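Local coordinates for protein peptidoglycan glycosyltransferase (Burkholderia ambifaria, PDB 5UY7) that belongs to the penicillin-binding proteins and carries a domain of the beta-lactamase clan, in which helices pack on both faces of an antiparallel sheet, at residues S201-I206 / G521-A526; A224-D229 / L236-Y241. All blocks are in the same frame, centred on the assembly; numbering follows the deposited sequence.

Contact 1: residues S201-I206 / G521-A526; sequences SKIQYI and GDTMRA
Ile206 of helix 201-217 lies against Asp522, Thr523 and Ala526 of helix 509-526, and its branched side chain is a worked example of how one isoleucine can bridge two helices with both of its branches. The chain divides at CB. One branch, CG2, stands anti to the backbone N and meets CB of Asp522 at 3.5 Å; it also comes within 4.0 Å of Thr523 OG1. The other branch leaves through CG1, which sits beside the backbone N (chi1 -75°), and ends at CD1. This methyl reaches the backbone O of Asp522 at 3.6 Å and CB of Ala526 at 3.9 Å. One turn back, Ile203 crosses Thr523 at about a right angle, though in one of two deposited conformers, so this contact is less certain.

No hydrogen bond joins 201-206 to 521-526 directly. Thr523 OG1 bonds to the backbone O of Ile519 in its own helix. Asp522 is held at both oxygens: OD1 accepts Arg525 NH2 at 2.8 Å in a salt bridge, the carboxylate using its anti lone pair, and OD2 takes ND2 of Asn210, which links the two helices one turn further along helix 201-217.

The axes of the two short segments run nearly antiparallel, at 156°, with a closest approach of 9.9 Å. Such a pairing of the first and last helices of the domain, side by side against one face of the central sheet, is characteristic of the penicillin-binding protein and beta-lactamase fold.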
loop_
_atom_site.group_PDB
_atom_site.type_symbol
_atom_site.label_atom_id
_atom_site.label_comp_id
_atom_site.label_asym_id
_atom_site.label_seq_id
_atom_site.Cartn_x
_atom_site.Cartn_y
_atom_site.Cartn_z
ATOM N N SER A 201 17.358 -12.371 -10.555
ATOM C CA SER A 201 18.325 -12.717 -9.512
ATOM C C SER A 201 18.926 -11.474 -8.870
ATOM O O SER A 201 19.213 -11.462 -7.663
ATOM C CB SER A 201 19.444 -13.588 -10.084
ATOM O OG SER A 201 18.965 -14.849 -10.521
ATOM N N LYS A 202 19.157 -10.433 -9.669
ATOM C CA LYS A 202 19.749 -9.202 -9.154
ATOM C C LYS A 202 18.781 -8.453 -8.241
ATOM O O LYS A 202 19.176 -7.961 -7.176
ATOM C CB LYS A 202 20.175 -8.325 -10.331
ATOM C CG LYS A 202 20.863 -7.035 -9.980
ATOM C CD LYS A 202 21.671 -6.528 -11.186
ATOM C CE LYS A 202 21.000 -6.874 -12.515
ATOM N NZ LYS A 202 21.627 -6.212 -13.697
ATOM N N ILE A 203 17.510 -8.346 -8.639
ATOM C CA ILE A 203 16.552 -7.646 -7.790
ATOM C C ILE A 203 16.214 -8.484 -6.565
ATOM O O ILE A 203 16.011 -7.940 -5.473
ATOM C CB ILE A 203 15.293 -7.268 -8.593
ATOM C CG1 ILE A 203 15.675 -6.320 -9.735
ATOM C CG2 ILE A 203 14.259 -6.598 -7.690
ATOM C CD1 ILE A 203 14.517 -5.921 -10.648
ATOM N N GLN A 204 16.163 -9.810 -6.716
ATOM C CA GLN A 204 15.986 -10.683 -5.559
ATOM C C GLN A 204 17.105 -10.466 -4.543
ATOM O O GLN A 204 16.850 -10.386 -3.336
ATOM C CB GLN A 204 15.941 -12.148 -6.015
ATOM C CG GLN A 204 15.746 -13.168 -4.899
ATOM C CD GLN A 204 14.291 -13.332 -4.515
ATOM O OE1 GLN A 204 13.443 -12.572 -4.969
ATOM N NE2 GLN A 204 13.992 -14.336 -3.691
ATOM N N TYR A 205 18.354 -10.359 -5.016
ATOM C CA TYR A 205 19.459 -10.093 -4.101
ATOM C C TYR A 205 19.306 -8.730 -3.432
ATOM O O TYR A 205 19.560 -8.587 -2.227
ATOM C CB TYR A 205 20.798 -10.178 -4.836
ATOM C CG TYR A 205 21.938 -9.689 -3.981
ATOM C CD1 TYR A 205 22.409 -10.451 -2.923
ATOM C CD2 TYR A 205 22.498 -8.435 -4.191
ATOM C CE1 TYR A 205 23.445 -9.990 -2.117
ATOM C CE2 TYR A 205 23.503 -7.973 -3.400
ATOM C CZ TYR A 205 23.974 -8.744 -2.366
ATOM O OH TYR A 205 24.992 -8.255 -1.599
ATOM N N ILE A 206 18.903 -7.713 -4.201
ATOM C CA ILE A 206 18.697 -6.383 -3.629
ATOM C C ILE A 206 17.669 -6.443 -2.511
ATOM O O ILE A 206 17.869 -5.889 -1.421
ATOM C CB ILE A 206 18.269 -5.389 -4.723
ATOM C CG1 ILE A 206 19.468 -5.001 -5.582
ATOM C CG2 ILE A 206 17.628 -4.158 -4.102
ATOM C CD1 ILE A 206 19.078 -4.270 -6.845
ATOM N N GLY A 521 15.220 2.375 -4.441
ATOM C CA GLY A 521 16.347 3.085 -5.032
ATOM C C GLY A 521 17.366 2.151 -5.658
ATOM O O GLY A 521 17.851 2.393 -6.772
ATOM N N ASP A 522 17.713 1.077 -4.945
ATOM C CA ASP A 522 18.682 0.127 -5.481
ATOM C C ASP A 522 18.165 -0.488 -6.771
ATOM O O ASP A 522 18.944 -0.734 -7.704
ATOM C CB ASP A 522 18.988 -0.979 -4.470
ATOM C CG ASP A 522 19.839 -0.512 -3.301
ATOM O OD1 ASP A 522 20.313 0.647 -3.293
ATOM O OD2 ASP A 522 20.055 -1.330 -2.381
ATOM N N THR A 523 16.858 -0.773 -6.827
ATOM C CA THR A 523 16.271 -1.359 -8.030
ATOM C C THR A 523 16.259 -0.363 -9.182
ATOM O O THR A 523 16.610 -0.728 -10.311
ATOM C CB THR A 523 14.856 -1.869 -7.733
ATOM O OG1 THR A 523 14.933 -2.883 -6.727
ATOM C CG2 THR A 523 14.218 -2.461 -8.990
ATOM N N MET A 524 15.859 0.893 -8.928
ATOM C CA MET A 524 15.973 1.926 -9.959
ATOM C C MET A 524 17.380 1.976 -10.541
ATOM O O MET A 524 17.562 2.000 -11.764
ATOM C CB MET A 524 15.623 3.306 -9.397
ATOM C CG MET A 524 14.242 3.486 -8.848
ATOM S SD MET A 524 13.006 3.675 -10.124
ATOM C CE MET A 524 12.473 1.967 -10.298
ATOM N N ARG A 525 18.395 2.035 -9.674
ATOM C CA ARG A 525 19.760 2.130 -10.170
ATOM C C ARG A 525 20.129 0.900 -10.989
ATOM O O ARG A 525 20.751 1.020 -12.048
ATOM C CB ARG A 525 20.741 2.321 -9.009
ATOM C CG ARG A 525 20.759 3.742 -8.447
ATOM C CD ARG A 525 21.804 3.877 -7.327
ATOM N NE ARG A 525 21.326 3.289 -6.077
ATOM C CZ ARG A 525 20.453 3.885 -5.274
ATOM N NH1 ARG A 525 19.980 5.078 -5.597
ATOM N NH2 ARG A 525 20.054 3.294 -4.157
ATOM N N ALA A 526 19.745 -0.291 -10.519
ATOM C CA ALA A 526 20.137 -1.508 -11.220
ATOM C C ALA A 526 19.484 -1.599 -12.592
ATOM O O ALA A 526 20.059 -2.197 -13.515
ATOM C CB ALA A 526 19.786 -2.734 -10.378
#

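Contact 2: residues A224-D229 / L236-Y241; sequences AAMVVD and LALVNY
The carbonyl O of Val227 is gripped by two successive amides of the facing strand: Leu236 N at 2.7 Å, and Ala237 N at 3.3 Å in a weak bond. Both residues thus face Val227, which defines a classic beta bulge and illustrates how a strand can absorb an extra residue while keeping its partner. Leu236 N lies tilted 26° from the carbonyl plane.

Beyond the bulge the antiparallel pairing is regular. Val227 N donates to Ala237 O, and Ala225 and Val239 exchange a reciprocal pair of backbone bonds. Between them, Met226 and Leu238 form a non-hydrogen-bonded pair, where Met226 CA comes 3.2 Å from Ala237 O in a CA-H...O contact.

The side chains of Met226 and Leu238 run next to each other in the same direction. Leu238 CD1 touches CB of Met226 at 3.9 Å and also SD of Met226 at 4.0 Å, the sulfur standing anti to CA (chi2 -177°). On the reverse face CG2 of Val227 meets CB of Ala237, also at 4.0 Å. At the bulge itself, Leu236 CD1 packs on the CB of Asp229 at 4.0 Å, while the Asp229 carboxylate bonds through OD2 to Thr232 in the connecting turn.

The hairpin forms one margin of the five-stranded sheet: strand 235-241 is outermost, and strand 222-229 pairs on its other side with strand 492-499. The face of Ala224, Met226, Leu238 and Asn240 is covered by helices 260-263 and 390-401, with Asn240 bonded to Asn259 and to the backbone N of Ile261; on the reverse face, helix 201-217 lies over Ala237 and Val239.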
loop_
_atom_site.group_PDB
_atom_site.type_symbol
_atom_site.label_atom_id
_atom_site.label_comp_id
_atom_site.label_asym_id
_atom_site.label_seq_id
_atom_site.Cartn_x
_atom_site.Cartn_y
_atom_site.Cartn_z
ATOM N N ALA A 224 9.563 -9.399 5.239
ATOM C CA ALA A 224 9.114 -9.801 3.915
ATOM C C ALA A 224 9.283 -8.629 2.962
ATOM O O ALA A 224 9.124 -7.470 3.351
ATOM C CB ALA A 224 7.655 -10.252 3.930
ATOM N N ALA A 225 9.611 -8.937 1.710
ATOM C CA ALA A 225 9.693 -7.892 0.695
ATOM C C ALA A 225 9.335 -8.471 -0.659
ATOM O O ALA A 225 9.720 -9.599 -0.975
ATOM C CB ALA A 225 11.098 -7.288 0.634
ATOM N N MET A 226 8.613 -7.699 -1.473
ATOM C CA MET A 226 8.422 -8.143 -2.840
ATOM C C MET A 226 8.425 -6.938 -3.763
ATOM O O MET A 226 8.127 -5.811 -3.356
ATOM C CB MET A 226 7.151 -8.996 -3.029
ATOM C CG MET A 226 5.823 -8.323 -2.833
ATOM S SD MET A 226 4.467 -9.524 -3.021
ATOM C CE MET A 226 4.267 -9.630 -4.789
ATOM N N VAL A 227 8.819 -7.194 -5.002
ATOM C CA VAL A 227 8.926 -6.174 -6.037
ATOM C C VAL A 227 8.152 -6.675 -7.243
ATOM O O VAL A 227 8.347 -7.818 -7.676
ATOM C CB VAL A 227 10.394 -5.894 -6.408
ATOM C CG1 VAL A 227 10.478 -4.784 -7.468
ATOM C CG2 VAL A 227 11.199 -5.496 -5.178
ATOM N N VAL A 228 7.249 -5.843 -7.761
ATOM C CA VAL A 228 6.390 -6.210 -8.881
ATOM C C VAL A 228 6.655 -5.253 -10.037
ATOM O O VAL A 228 6.686 -4.032 -9.847
ATOM C CB VAL A 228 4.901 -6.162 -8.491
ATOM C CG1 VAL A 228 4.038 -6.556 -9.691
ATOM C CG2 VAL A 228 4.622 -7.091 -7.302
ATOM N N ASP A 229 6.811 -5.806 -11.237
ATOM C CA ASP A 229 6.876 -4.989 -12.446
ATOM C C ASP A 229 5.483 -4.468 -12.798
ATOM O O ASP A 229 4.565 -5.252 -13.056
ATOM C CB ASP A 229 7.454 -5.817 -13.596
ATOM C CG ASP A 229 7.545 -5.035 -14.895
ATOM O OD1 ASP A 229 8.255 -4.018 -14.933
ATOM O OD2 ASP A 229 6.916 -5.441 -15.890
ATOM N N LEU A 236 9.323 -9.575 -9.549
ATOM C CA LEU A 236 10.760 -9.502 -9.775
ATOM C C LEU A 236 11.559 -9.957 -8.565
ATOM O O LEU A 236 12.709 -10.396 -8.717
ATOM C CB LEU A 236 11.165 -8.068 -10.137
ATOM C CG LEU A 236 10.466 -7.485 -11.369
ATOM C CD1 LEU A 236 10.928 -6.045 -11.591
ATOM C CD2 LEU A 236 10.762 -8.328 -12.601
ATOM N N ALA A 237 10.976 -9.849 -7.372
ATOM C CA ALA A 237 11.624 -10.308 -6.152
ATOM C C ALA A 237 10.549 -10.713 -5.166
ATOM O O ALA A 237 9.494 -10.081 -5.094
ATOM C CB ALA A 237 12.526 -9.228 -5.542
ATOM N N LEU A 238 10.830 -11.764 -4.400
ATOM C CA LEU A 238 9.887 -12.251 -3.397
ATOM C C LEU A 238 10.737 -12.893 -2.312
ATOM O O LEU A 238 11.317 -13.956 -2.549
ATOM C CB LEU A 238 8.914 -13.250 -4.028
ATOM C CG LEU A 238 7.739 -13.836 -3.246
ATOM C CD1 LEU A 238 6.614 -12.842 -3.174
ATOM C CD2 LEU A 238 7.261 -15.114 -3.922
ATOM N N VAL A 239 10.869 -12.233 -1.158
ATOM C CA VAL A 239 11.823 -12.645 -0.133
ATOM C C VAL A 239 11.135 -12.724 1.221
ATOM O O VAL A 239 10.463 -11.775 1.636
ATOM C CB VAL A 239 13.024 -11.681 -0.048
ATOM C CG1 VAL A 239 14.006 -12.149 1.041
ATOM C CG2 VAL A 239 13.731 -11.606 -1.377
ATOM N N ASN A 240 11.316 -13.847 1.909
ATOM C CA ASN A 240 11.025 -13.975 3.329
ATOM C C ASN A 240 12.346 -14.097 4.067
ATOM O O ASN A 240 13.206 -14.885 3.658
ATOM C CB ASN A 240 10.164 -15.204 3.613
ATOM C CG ASN A 240 8.792 -15.105 2.992
ATOM O OD1 ASN A 240 7.914 -14.439 3.528
ATOM N ND2 ASN A 240 8.600 -15.770 1.857
ATOM N N TYR A 241 12.510 -13.327 5.142
ATOM C CA TYR A 241 13.693 -13.450 5.990
ATOM C C TYR A 241 13.287 -13.525 7.454
ATOM O O TYR A 241 12.679 -12.568 7.976
ATOM C CB TYR A 241 14.676 -12.296 5.772
ATOM C CG TYR A 241 16.011 -12.640 6.374
ATOM C CD1 TYR A 241 16.928 -13.411 5.669
ATOM C CD2 TYR A 241 16.326 -12.269 7.672
ATOM C CE1 TYR A 241 18.140 -13.768 6.223
ATOM C CE2 TYR A 241 17.531 -12.626 8.238
ATOM C CZ TYR A 241 18.440 -13.372 7.508
ATOM O OH TYR A 241 19.640 -13.729 8.068
#

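The centres of the two contacts are about 11 Å apart, on the same side of the chain's centre, and they share helix 201-217. Contact 2 is nested within the long chain loop that contact 1 closes: the helix leads into strand 222-229, the hairpin follows, and helix 509-526 returns at the end. The two meet directly. Gln204 OE1 probably accepts a hydrogen bond from Leu238 N at 2.8 Å, and in one of its two conformers Ile203 packs on Leu236, a less certain contact. Residues of helix 201-217 therefore join the edge strand of the sheet to the last helix, and chain regions some 300 residues apart close up as one layered unit.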